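Local coordinates for protein putative oxidoreductase (Bacteroides fragilis NCTC 9343, PDB 3FHL) that is a putative oxidoreductase of the Gfo/Idh/MocA family, probably using a nicotinamide nucleotide held by its Rossmann-fold domain, at residues F20-F24 and Y307-Y311; L190-P194 and P221-P225; R125-D130 and G257-E262. All coordinates share one frame; numbering follows the deposited sequence. Where two conformers were deposited one is given.

In the fold
Interactions 1 and 3 are buried and share a seam: their centres are 13 Å apart, and Y307 bonds to both D128 and Q261. Interaction 1 brings helix 15-27 of the Rossmann fold against the start of helix 309-320 and the residues leading into it, mainly through aromatic rings, with one imidazole-hydroxyl bond and one bridging water. Interaction 3 sets the start of helix 129-139 against the lead-in to helix 261-266, and its chemistry is that of carboxylates, a guanidinium group and waters. Interaction 2, about 28 Å between centres from interaction 1 and on the other side of the chain's centre, is only partly buried; there backbone bonds and proline packing join a helix end to a hairpin loop.

Interaction 1. Residues F20-F24 and Y307-Y311; sequences FHAPF and YGGFY
Y307 meets two phenylalanines of 20-24 with different parts of its side chain. Its CB packs against the ring of F24, 3.7 Å from CZ, while its CE1 approaches the edge of the F20 ring close to that ring's plane, at 4.0 Å from F20 CE1. The Y307 and F20 side chains run side by side in the same direction, which leaves the Y307 hydroxyl beyond this contact, hydrogen-bonded to D128. The backbone O of Y307 is linked to F20 O by a water that donates to both, at 2.9 Å from Y307 O.

G308 presents main chain to the same F24 ring. Its N lies over one face together with the carbonyl carbon of Y307, and its CA comes to 3.3 Å from F24 CD1, so the glycine backbone sits directly against the ring. Helix 15-27 follows the first strand of the Rossmann fold, as the dinucleotide-binding helix does in this family, and the ring of F24 is one of the places where that domain meets the chain entering helix 309-320, within the C-terminal family region.

Y311 closes the contact from the helix itself. Its chi1 of -75° sets CG anti to the carbonyl carbon, and the ring extends to H21, whose side chain it crosses at about a right angle. Y311 OH and H21 ND1 are hydrogen-bonded at 2.7 Å; either atom could be the donor. As E95 binds H21 NE2, both imidazole nitrogens are engaged and rotation of the ring is restrained. Nearer the backbone, Y311 CD2 lies 3.9 Å from F24 CB.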
ATOM      1  N   PHE C  20     -24.156  -8.436 -17.845  1.00 31.60           N
ATOM      2  CA  PHE C  20     -24.219  -7.024 -17.457  1.00 30.44           C
ATOM      3  C   PHE C  20     -25.351  -6.206 -18.075  1.00 35.56           C
ATOM      4  O   PHE C  20     -25.756  -5.183 -17.508  1.00 37.00           O
ATOM      5  CB  PHE C  20     -22.879  -6.339 -17.778  1.00 31.09           C
ATOM      6  CG  PHE C  20     -21.719  -6.881 -16.984  1.00 29.08           C
ATOM      7  CD1 PHE C  20     -21.640  -6.662 -15.608  1.00 32.76           C
ATOM      8  CD2 PHE C  20     -20.722  -7.620 -17.605  1.00 39.76           C
ATOM      9  CE1 PHE C  20     -20.579  -7.172 -14.862  1.00 39.94           C
ATOM     10  CE2 PHE C  20     -19.656  -8.129 -16.874  1.00 40.74           C
ATOM     11  CZ  PHE C  20     -19.586  -7.904 -15.497  1.00 39.66           C
ATOM     12  N   HIS C  21     -25.842  -6.632 -19.237  1.00 34.77           N
ATOM     13  CA  HIS C  21     -26.741  -5.788 -20.016  1.00 34.78           C
ATOM     14  C   HIS C  21     -28.171  -6.300 -20.117  1.00 30.87           C
ATOM     15  O   HIS C  21     -29.080  -5.671 -19.588  1.00 32.03           O
ATOM     16  CB  HIS C  21     -26.143  -5.531 -21.394  1.00 32.95           C
ATOM     17  CG  HIS C  21     -24.798  -4.895 -21.330  1.00 33.18           C
ATOM     18  ND1 HIS C  21     -24.590  -3.662 -20.748  1.00 27.99           N
ATOM     19  CD2 HIS C  21     -23.587  -5.332 -21.735  1.00 30.84           C
ATOM     20  CE1 HIS C  21     -23.306  -3.358 -20.821  1.00 31.39           C
ATOM     21  NE2 HIS C  21     -22.676  -4.357 -21.411  1.00 34.78           N
ATOM     22  N   ALA C  22     -28.360  -7.434 -20.784  1.00 31.15           N
ATOM     23  CA  ALA C  22     -29.700  -8.047 -20.901  1.00 30.39           C
ATOM     24  C   ALA C  22     -30.509  -8.207 -19.599  1.00 35.44           C
ATOM     25  O   ALA C  22     -31.697  -7.894 -19.604  1.00 35.56           O
ATOM     26  CB  ALA C  22     -29.644  -9.353 -21.691  1.00 28.55           C
ATOM     27  N   PRO C  23     -29.889  -8.673 -18.481  1.00 36.86           N
ATOM     28  CA  PRO C  23     -30.680  -8.747 -17.248  1.00 34.41           C
ATOM     29  C   PRO C  23     -31.262  -7.418 -16.751  1.00 33.31           C
ATOM     30  O   PRO C  23     -32.319  -7.427 -16.126  1.00 33.85           O
ATOM     31  CB  PRO C  23     -29.668  -9.294 -16.226  1.00 33.77           C
ATOM     32  CG  PRO C  23     -28.744 -10.065 -17.034  1.00 34.58           C
ATOM     33  CD  PRO C  23     -28.538  -9.221 -18.245  1.00 38.67           C
ATOM     34  N   PHE C  24     -30.585  -6.304 -17.041  1.00 30.46           N
ATOM     35  CA  PHE C  24     -31.015  -4.972 -16.593  1.00 30.57           C
ATOM     36  C   PHE C  24     -31.881  -4.201 -17.597  1.00 31.46           C
ATOM     37  O   PHE C  24     -32.863  -3.570 -17.207  1.00 29.20           O
ATOM     38  CB  PHE C  24     -29.807  -4.143 -16.146  1.00 29.68           C
ATOM     39  CG  PHE C  24     -29.105  -4.735 -14.964  1.00 31.42           C
ATOM     40  CD1 PHE C  24     -29.665  -4.632 -13.690  1.00 33.91           C
ATOM     41  CD2 PHE C  24     -27.937  -5.474 -15.129  1.00 34.49           C
ATOM     42  CE1 PHE C  24     -29.036  -5.200 -12.583  1.00 35.99           C
ATOM     43  CE2 PHE C  24     -27.301  -6.056 -14.029  1.00 33.11           C
ATOM     44  CZ  PHE C  24     -27.860  -5.926 -12.753  1.00 28.14           C
ATOM     45  N   TYR C 307     -25.873  -2.405 -10.222  1.00 24.64           N
ATOM     46  CA  TYR C 307     -25.499  -2.323 -11.645  1.00 25.83           C
ATOM     47  C   TYR C 307     -26.654  -1.853 -12.563  1.00 27.51           C
ATOM     48  O   TYR C 307     -26.421  -1.352 -13.680  1.00 27.94           O
ATOM     49  CB  TYR C 307     -24.946  -3.666 -12.158  1.00 25.83           C
ATOM     50  CG  TYR C 307     -23.547  -4.053 -11.663  1.00 28.46           C
ATOM     51  CD1 TYR C 307     -23.077  -5.363 -11.808  1.00 30.65           C
ATOM     52  CD2 TYR C 307     -22.701  -3.118 -11.051  1.00 31.21           C
ATOM     53  CE1 TYR C 307     -21.785  -5.732 -11.361  1.00 29.56           C
ATOM     54  CE2 TYR C 307     -21.420  -3.475 -10.609  1.00 34.24           C
ATOM     55  CZ  TYR C 307     -20.973  -4.785 -10.759  1.00 30.12           C
ATOM     56  OH  TYR C 307     -19.706  -5.132 -10.315  1.00 30.52           O
ATOM     57  N   GLY C 308     -27.891  -2.030 -12.100  1.00 29.71           N
ATOM     58  CA  GLY C 308     -29.060  -1.483 -12.800  1.00 30.91           C
ATOM     59  C   GLY C 308     -29.053   0.031 -12.862  1.00 32.37           C
ATOM     60  O   GLY C 308     -29.680   0.620 -13.747  1.00 29.70           O
ATOM     61  N   GLY C 309     -28.302   0.650 -11.946  1.00 24.24           N
ATOM     62  CA  GLY C 309     -28.179   2.108 -11.857  1.00 28.62           C
ATOM     63  C   GLY C 309     -27.586   2.747 -13.090  1.00 29.50           C
ATOM     64  O   GLY C 309     -27.826   3.937 -13.355  1.00 33.13           O
ATOM     65  N   PHE C 310     -26.803   1.974 -13.843  1.00 29.06           N
ATOM     66  CA  PHE C 310     -26.220   2.460 -15.089  1.00 29.63           C
ATOM     67  C   PHE C 310     -27.329   2.815 -16.092  1.00 29.06           C
ATOM     68  O   PHE C 310     -27.311   3.894 -16.694  1.00 29.91           O
ATOM     69  CB  PHE C 310     -25.274   1.424 -15.705  1.00 22.90           C
ATOM     70  CG  PHE C 310     -24.760   1.819 -17.057  1.00 29.81           C
ATOM     71  CD1 PHE C 310     -23.722   2.740 -17.175  1.00 28.61           C
ATOM     72  CD2 PHE C 310     -25.335   1.299 -18.220  1.00 29.70           C
ATOM     73  CE1 PHE C 310     -23.240   3.116 -18.420  1.00 31.10           C
ATOM     74  CE2 PHE C 310     -24.857   1.680 -19.478  1.00 28.11           C
ATOM     75  CZ  PHE C 310     -23.812   2.588 -19.575  1.00 27.08           C
ATOM     76  N   TYR C 311     -28.272   1.891 -16.241  1.00 28.49           N
ATOM     77  CA  TYR C 311     -29.421   2.032 -17.137  1.00 29.78           C
ATOM     78  C   TYR C 311     -30.448   3.014 -16.608  1.00 32.40           C
ATOM     79  O   TYR C 311     -30.981   3.817 -17.370  1.00 31.36           O
ATOM     80  CB  TYR C 311     -30.007   0.653 -17.467  1.00 28.93           C
ATOM     81  CG  TYR C 311     -29.116  -0.064 -18.452  1.00 33.05           C
ATOM     82  CD1 TYR C 311     -29.042   0.375 -19.775  1.00 34.42           C
ATOM     83  CD2 TYR C 311     -28.306  -1.139 -18.061  1.00 30.83           C
ATOM     84  CE1 TYR C 311     -28.211  -0.239 -20.695  1.00 37.98           C
ATOM     85  CE2 TYR C 311     -27.456  -1.759 -18.975  1.00 29.18           C
ATOM     86  CZ  TYR C 311     -27.427  -1.304 -20.296  1.00 36.22           C
ATOM     87  OH  TYR C 311     -26.608  -1.884 -21.229  1.00 34.38           O
TER
HETATM   88  O   HOH W   1     -25.490  -2.923 -15.929  1.00 28.73           O

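Interaction 2. Residues L190-P194 and P221-P225; sequences LFGMP and PSLAP
Two backbone hydrogen bonds join F191 and M193 to the turn at 221-225. L223 N donates to F191 O at 2.7 Å, and S222 N to M193 O at 2.8 Å. Both donors stand above the carbonyl planes, 35° and 44° out of them respectively, so neither meets a lone pair. L223 also covers the bonded F191 carbonyl, laying its CB and CG alongside the oxygen. P221 adds a weaker CA-H...O contact to M193 O. P221 to A224 form a type I beta turn, closed by A224 N donating to P221 O.

A water extends the polar side, accepting from M193 N; its link to S222 OG is tentative, since it holds for one of two S222 conformers. G192, the first residue past the helix, has positive phi (90°), and the absence of a side chain lets the turn come close, with L223 CD1 3.8 Å from G192 N.

Apolar contacts are made by F191: its CB packs on P221 CB at 3.7 Å, and its CD1 reaches A224 CB at 4.0 Å.

The contact thus holds the C-terminal end of helix 180-191 to the hairpin loop between strands 213-221 and 228-234. F191 also meets Y149 of strand 146-154 edge-to-face, and M193 and P194 touch helix 328-347.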
ATOM      1  N   LEU C 190     -14.395  10.762  -7.590  1.00 28.57           N
ATOM      2  CA  LEU C 190     -14.426  11.368  -6.264  1.00 27.31           C
ATOM      3  C   LEU C 190     -13.587  12.628  -6.116  1.00 28.11           C
ATOM      4  O   LEU C 190     -13.991  13.535  -5.403  1.00 32.90           O
ATOM      5  CB  LEU C 190     -14.021  10.363  -5.183  1.00 26.66           C
ATOM      6  CG  LEU C 190     -14.825   9.066  -5.062  1.00 34.32           C
ATOM      7  CD1 LEU C 190     -14.186   8.167  -4.022  1.00 29.41           C
ATOM      8  CD2 LEU C 190     -16.281   9.328  -4.711  1.00 33.29           C
ATOM      9  N   PHE C 191     -12.428  12.685  -6.777  1.00 28.62           N
ATOM     10  CA  PHE C 191     -11.402  13.670  -6.401  1.00 31.90           C
ATOM     11  C   PHE C 191     -10.879  14.511  -7.549  1.00 28.50           C
ATOM     12  O   PHE C 191     -10.141  15.455  -7.318  1.00 31.00           O
ATOM     13  CB  PHE C 191     -10.202  12.988  -5.713  1.00 26.93           C
ATOM     14  CG  PHE C 191     -10.580  12.116  -4.556  1.00 31.30           C
ATOM     15  CD1 PHE C 191     -11.157  12.663  -3.418  1.00 28.41           C
ATOM     16  CD2 PHE C 191     -10.378  10.747  -4.613  1.00 25.45           C
ATOM     17  CE1 PHE C 191     -11.534  11.853  -2.349  1.00 31.73           C
ATOM     18  CE2 PHE C 191     -10.728   9.940  -3.549  1.00 24.09           C
ATOM     19  CZ  PHE C 191     -11.311  10.489  -2.415  1.00 25.72           C
ATOM     20  N   GLY C 192     -11.236  14.148  -8.777  1.00 30.21           N
ATOM     21  CA  GLY C 192     -10.775  14.889  -9.959  1.00 33.97           C
ATOM     22  C   GLY C 192      -9.467  14.370 -10.528  1.00 35.84           C
ATOM     23  O   GLY C 192      -8.893  13.395 -10.029  1.00 36.19           O
ATOM     24  N   MET C 193      -8.996  15.018 -11.587  1.00 30.27           N
ATOM     25  CA  MET C 193      -7.731  14.665 -12.216  1.00 30.85           C
ATOM     26  C   MET C 193      -6.522  15.158 -11.405  1.00 31.70           C
ATOM     27  O   MET C 193      -6.535  16.279 -10.879  1.00 30.76           O
ATOM     28  CB  MET C 193      -7.682  15.158 -13.672  1.00 33.19           C
ATOM     29  CG  MET C 193      -8.658  14.423 -14.599  1.00 29.67           C
ATOM     30  SD  MET C 193      -8.186  12.765 -15.131  1.00 28.12           S
ATOM     31  CE  MET C 193      -6.971  13.115 -16.407  1.00 34.00           C
ATOM     32  N   PRO C 194      -5.479  14.311 -11.288  1.00 31.64           N
ATOM     33  CA  PRO C 194      -4.283  14.693 -10.534  1.00 34.43           C
ATOM     34  C   PRO C 194      -3.341  15.628 -11.315  1.00 32.25           C
ATOM     35  O   PRO C 194      -3.366  15.660 -12.548  1.00 33.33           O
ATOM     36  CB  PRO C 194      -3.606  13.345 -10.283  1.00 32.16           C
ATOM     37  CG  PRO C 194      -3.961  12.541 -11.462  1.00 31.37           C
ATOM     38  CD  PRO C 194      -5.352  12.952 -11.847  1.00 31.46           C
ATOM     39  N   PRO C 221      -5.061  15.545  -6.663  1.00 36.00           N
ATOM     40  CA  PRO C 221      -6.256  15.545  -7.511  1.00 32.38           C
ATOM     41  C   PRO C 221      -7.015  16.877  -7.373  1.00 34.34           C
ATOM     42  O   PRO C 221      -7.067  17.419  -6.280  1.00 30.02           O
ATOM     43  CB  PRO C 221      -7.048  14.351  -6.997  1.00 33.08           C
ATOM     44  CG  PRO C 221      -6.587  14.128  -5.617  1.00 36.49           C
ATOM     45  CD  PRO C 221      -5.156  14.560  -5.566  1.00 31.95           C
ATOM     46  N   SER C 222      -7.574  17.388  -8.476  1.00 34.37           N
ATOM     47  CA  SER C 222      -8.121  18.752  -8.529  0.50 36.48           C
ATOM     48  C   SER C 222      -9.130  19.112  -7.435  1.00 35.59           C
ATOM     49  O   SER C 222      -9.079  20.215  -6.887  1.00 40.14           O
ATOM     50  CB  SER C 222      -8.719  19.037  -9.911  0.50 37.06           C
ATOM     51  OG  SER C 222      -9.794  18.156 -10.189  0.50 39.38           O
ATOM     52  N   LEU C 223     -10.036  18.193  -7.110  1.00 33.80           N
ATOM     53  CA  LEU C 223     -11.123  18.512  -6.176  1.00 34.40           C
ATOM     54  C   LEU C 223     -10.731  18.375  -4.714  1.00 32.10           C
ATOM     55  O   LEU C 223     -11.453  18.815  -3.833  1.00 34.33           O
ATOM     56  CB  LEU C 223     -12.379  17.678  -6.483  1.00 34.92           C
ATOM     57  CG  LEU C 223     -12.839  17.639  -7.943  1.00 38.22           C
ATOM     58  CD1 LEU C 223     -13.976  16.635  -8.121  1.00 40.86           C
ATOM     59  CD2 LEU C 223     -13.232  19.045  -8.457  1.00 40.36           C
ATOM     60  N   ALA C 224      -9.573  17.771  -4.470  1.00 35.44           N
ATOM     61  CA  ALA C 224      -9.090  17.520  -3.118  1.00 34.77           C
ATOM     62  C   ALA C 224      -7.568  17.319  -3.158  1.00 40.13           C
ATOM     63  O   ALA C 224      -7.089  16.197  -2.979  1.00 36.26           O
ATOM     64  CB  ALA C 224      -9.781  16.286  -2.546  1.00 31.65           C
ATOM     65  N   PRO C 225      -6.800  18.404  -3.402  1.00 35.54           N
ATOM     66  CA  PRO C 225      -5.376  18.215  -3.700  1.00 34.99           C
ATOM     67  C   PRO C 225      -4.473  17.810  -2.521  1.00 34.27           C
ATOM     68  O   PRO C 225      -3.310  17.487  -2.747  1.00 36.57           O
ATOM     69  CB  PRO C 225      -4.953  19.571  -4.296  1.00 33.36           C
ATOM     70  CG  PRO C 225      -5.881  20.551  -3.692  1.00 33.28           C
ATOM     71  CD  PRO C 225      -7.183  19.835  -3.419  1.00 40.31           C
TER
HETATM   72  O   HOH W   2     -10.515  17.300 -12.678  1.00 43.00           O

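Interaction 3. Residues R125-D130 and G257-E262; sequences RRWDAD and GVDKQE
D259 and A129 make the tight centre of this contact. A129 N donates to D259 OD2 at 2.8 Å, nearly straight at 176°, on the anti side of the carboxylate. With chi1 at -177°, CG of D259 stands anti to its own N, carrying the carboxylate across to the opposite segment. OD1 of D259 takes two bonds from Q261, from N at 2.9 Å and from NE2, from opposite faces of the carboxylate plane. The first is a capping bond ahead of helix 261-266. Q261 NE2 has a further weak bond to W127 O, and its OE1 accepts from Y307 N and W276.

Residues 125-130 follow strand 119-122, the last of the Rossmann sheet, and lead into helix 129-139; the contact ties this link between domains to the C-terminal alpha/beta region, which holds 257-262.

The carboxylates of D128 and D259 lie stacked, their planes only 5° apart. Their repulsion is probably eased by donors: Y307 OH binds D128 OD1, and D128 OD2, lying in the guanidinium plane of R125, accepts from NH1 on its syn lone pair at 2.8 Å.

Looser packing begins beyond R125, whose NH2 reaches E262 OE1 at 3.5 Å, a long salt bridge. Beside it, one water joins R125 NH1 to D259 O. Farther off, another accepts from D259 N and lies between D128 OD2 and D130 OD2, and a third donates to D130 OD2 at 2.6 Å and, weakly, to G257 O.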
ATOM      1  N   ARG C 125     -18.453  -0.410 -12.169  1.00 29.98           N
ATOM      2  CA  ARG C 125     -17.962  -0.491 -10.796  1.00 29.54           C
ATOM      3  C   ARG C 125     -18.181   0.786 -10.001  1.00 26.08           C
ATOM      4  O   ARG C 125     -17.928   0.831  -8.795  1.00 27.16           O
ATOM      5  CB  ARG C 125     -16.519  -1.002 -10.740  1.00 28.69           C
ATOM      6  CG  ARG C 125     -16.432  -2.501 -11.103  1.00 27.86           C
ATOM      7  CD  ARG C 125     -15.125  -3.112 -10.653  1.00 31.32           C
ATOM      8  NE  ARG C 125     -14.993  -4.514 -11.054  1.00 30.52           N
ATOM      9  CZ  ARG C 125     -15.458  -5.553 -10.360  1.00 40.65           C
ATOM     10  NH1 ARG C 125     -16.117  -5.373  -9.214  1.00 32.08           N
ATOM     11  NH2 ARG C 125     -15.268  -6.781 -10.827  1.00 38.16           N
ATOM     12  N   ARG C 126     -18.728   1.801 -10.668  1.00 25.74           N
ATOM     13  CA  ARG C 126     -19.282   2.957  -9.976  1.00 27.48           C
ATOM     14  C   ARG C 126     -20.520   2.565  -9.160  1.00 25.10           C
ATOM     15  O   ARG C 126     -20.922   3.282  -8.248  1.00 25.88           O
ATOM     16  CB  ARG C 126     -19.654   4.040 -10.980  1.00 31.73           C
ATOM     17  CG  ARG C 126     -18.480   4.555 -11.775  1.00 36.80           C
ATOM     18  CD  ARG C 126     -18.832   5.848 -12.439  1.00 33.67           C
ATOM     19  NE  ARG C 126     -17.874   6.261 -13.459  1.00 33.44           N
ATOM     20  CZ  ARG C 126     -18.049   7.333 -14.222  1.00 34.54           C
ATOM     21  NH1 ARG C 126     -17.145   7.674 -15.127  1.00 34.08           N
ATOM     22  NH2 ARG C 126     -19.138   8.071 -14.071  1.00 37.96           N
ATOM     23  N   TRP C 127     -21.099   1.408  -9.476  1.00 24.64           N
ATOM     24  CA  TRP C 127     -22.260   0.914  -8.726  1.00 26.46           C
ATOM     25  C   TRP C 127     -21.964  -0.370  -7.951  1.00 29.37           C
ATOM     26  O   TRP C 127     -22.876  -1.109  -7.599  1.00 29.02           O
ATOM     27  CB  TRP C 127     -23.465   0.724  -9.664  1.00 26.58           C
ATOM     28  CG  TRP C 127     -24.006   2.026 -10.219  1.00 29.65           C
ATOM     29  CD1 TRP C 127     -24.921   2.861  -9.624  1.00 34.43           C
ATOM     30  CD2 TRP C 127     -23.646   2.644 -11.452  1.00 30.72           C
ATOM     31  NE1 TRP C 127     -25.148   3.964 -10.422  1.00 31.59           N
ATOM     32  CE2 TRP C 127     -24.382   3.853 -11.550  1.00 28.92           C
ATOM     33  CE3 TRP C 127     -22.764   2.304 -12.487  1.00 27.51           C
ATOM     34  CZ2 TRP C 127     -24.268   4.710 -12.643  1.00 24.63           C
ATOM     35  CZ3 TRP C 127     -22.660   3.158 -13.578  1.00 28.18           C
ATOM     36  CH2 TRP C 127     -23.404   4.351 -13.642  1.00 32.49           C
ATOM     37  N   ASP C 128     -20.683  -0.640  -7.685  1.00 30.92           N
ATOM     38  CA  ASP C 128     -20.320  -1.695  -6.728  1.00 29.91           C
ATOM     39  C   ASP C 128     -20.811  -1.262  -5.357  1.00 22.79           C
ATOM     40  O   ASP C 128     -20.792  -0.069  -5.058  1.00 28.68           O
ATOM     41  CB  ASP C 128     -18.799  -1.896  -6.692  1.00 29.74           C
ATOM     42  CG  ASP C 128     -18.302  -2.886  -7.743  1.00 25.65           C
ATOM     43  OD1 ASP C 128     -19.117  -3.412  -8.532  1.00 26.13           O
ATOM     44  OD2 ASP C 128     -17.079  -3.153  -7.783  1.00 25.33           O
ATOM     45  N   ALA C 129     -21.249  -2.222  -4.536  1.00 26.94           N
ATOM     46  CA  ALA C 129     -21.684  -1.948  -3.156  1.00 24.28           C
ATOM     47  C   ALA C 129     -20.647  -1.175  -2.345  1.00 28.32           C
ATOM     48  O   ALA C 129     -20.988  -0.210  -1.663  1.00 26.63           O
ATOM     49  CB  ALA C 129     -22.057  -3.266  -2.427  1.00 28.92           C
ATOM     50  N   ASP C 130     -19.385  -1.593  -2.437  1.00 29.33           N
ATOM     51  CA  ASP C 130     -18.308  -0.966  -1.667  1.00 26.28           C
ATOM     52  C   ASP C 130     -18.095   0.498  -2.012  1.00 22.98           C
ATOM     53  O   ASP C 130     -18.058   1.330  -1.122  1.00 23.71           O
ATOM     54  CB  ASP C 130     -16.990  -1.774  -1.730  1.00 26.80           C
ATOM     55  CG  ASP C 130     -16.605  -2.205  -3.146  1.00 25.61           C
ATOM     56  OD1 ASP C 130     -16.840  -1.463  -4.122  1.00 29.83           O
ATOM     57  OD2 ASP C 130     -16.042  -3.308  -3.276  1.00 27.62           O
ATOM     58  N   GLY C 257     -13.030  -7.485   0.504  1.00 29.04           N
ATOM     59  CA  GLY C 257     -13.840  -8.339  -0.358  1.00 31.25           C
ATOM     60  C   GLY C 257     -14.201  -7.639  -1.647  1.00 32.10           C
ATOM     61  O   GLY C 257     -13.763  -6.508  -1.890  1.00 30.72           O
ATOM     62  N   VAL C 258     -15.004  -8.308  -2.476  1.00 32.15           N
ATOM     63  CA  VAL C 258     -15.479  -7.716  -3.726  1.00 36.98           C
ATOM     64  C   VAL C 258     -16.999  -7.771  -3.837  1.00 37.15           C
ATOM     65  O   VAL C 258     -17.667  -8.514  -3.117  1.00 32.11           O
ATOM     66  CB  VAL C 258     -14.856  -8.382  -4.987  1.00 40.80           C
ATOM     67  CG1 VAL C 258     -13.391  -7.970  -5.149  1.00 46.58           C
ATOM     68  CG2 VAL C 258     -15.022  -9.898  -4.949  1.00 45.60           C
ATOM     69  N   ASP C 259     -17.532  -6.971  -4.750  1.00 37.31           N
ATOM     70  CA  ASP C 259     -18.963  -6.934  -5.003  1.00 33.98           C
ATOM     71  C   ASP C 259     -19.437  -8.291  -5.534  1.00 32.47           C
ATOM     72  O   ASP C 259     -18.737  -8.957  -6.309  1.00 30.44           O
ATOM     73  CB  ASP C 259     -19.300  -5.762  -5.928  1.00 34.22           C
ATOM     74  CG  ASP C 259     -20.785  -5.620  -6.167  1.00 31.00           C
ATOM     75  OD1 ASP C 259     -21.266  -6.351  -7.035  1.00 30.55           O
ATOM     76  OD2 ASP C 259     -21.448  -4.795  -5.509  1.00 33.23           O
ATOM     77  N   LYS C 260     -20.618  -8.697  -5.086  1.00 34.46           N
ATOM     78  CA  LYS C 260     -21.130 -10.046  -5.332  1.00 32.25           C
ATOM     79  C   LYS C 260     -22.064 -10.132  -6.544  1.00 34.26           C
ATOM     80  O   LYS C 260     -22.510 -11.228  -6.901  1.00 31.29           O
ATOM     81  CB  LYS C 260     -21.886 -10.539  -4.093  1.00 35.80           C
ATOM     82  CG  LYS C 260     -21.279 -10.094  -2.745  1.00 43.43           C
ATOM     83  CD  LYS C 260     -22.341 -10.057  -1.618  1.00 37.21           C
ATOM     84  CE  LYS C 260     -22.836 -11.462  -1.239  1.00 54.70           C
ATOM     85  NZ  LYS C 260     -21.724 -12.465  -1.130  1.00 52.62           N
ATOM     86  N   GLN C 261     -22.362  -8.991  -7.169  1.00 28.14           N
ATOM     87  CA  GLN C 261     -23.330  -8.954  -8.282  1.00 29.92           C
ATOM     88  C   GLN C 261     -22.916  -9.771  -9.485  1.00 30.76           C
ATOM     89  O   GLN C 261     -23.732 -10.517 -10.021  1.00 32.15           O
ATOM     90  CB  GLN C 261     -23.614  -7.525  -8.738  1.00 29.92           C
ATOM     91  CG  GLN C 261     -24.470  -6.726  -7.794  1.00 25.49           C
ATOM     92  CD  GLN C 261     -24.588  -5.296  -8.254  1.00 35.72           C
ATOM     93  OE1 GLN C 261     -25.549  -4.928  -8.932  1.00 29.30           O
ATOM     94  NE2 GLN C 261     -23.585  -4.490  -7.933  1.00 26.69           N
ATOM     95  N   GLU C 262     -21.649  -9.658  -9.898  1.00 27.76           N
ATOM     96  CA  GLU C 262     -21.186 -10.327 -11.114  1.00 31.69           C
ATOM     97  C   GLU C 262     -21.277 -11.855 -11.006  1.00 30.54           C
ATOM     98  O   GLU C 262     -21.687 -12.521 -11.961  1.00 33.35           O
ATOM     99  CB  GLU C 262     -19.766  -9.884 -11.484  1.00 32.89           C
ATOM    100  CG  GLU C 262     -19.262 -10.491 -12.795  1.00 40.52           C
ATOM    101  CD  GLU C 262     -17.840 -10.080 -13.161  1.00 45.53           C
ATOM    102  OE1 GLU C 262     -17.279  -9.164 -12.523  1.00 48.73           O
ATOM    103  OE2 GLU C 262     -17.285 -10.685 -14.105  1.00 55.13           O
TER
HETATM  104  O   HOH W   3     -17.012  -7.861  -8.207  1.00 38.67           O
HETATM  105  O   HOH W   4     -15.849  -4.662  -5.518  1.00 33.97           O
HETATM  106  O   HOH W   5     -15.985  -4.900  -1.193  1.00 34.94           O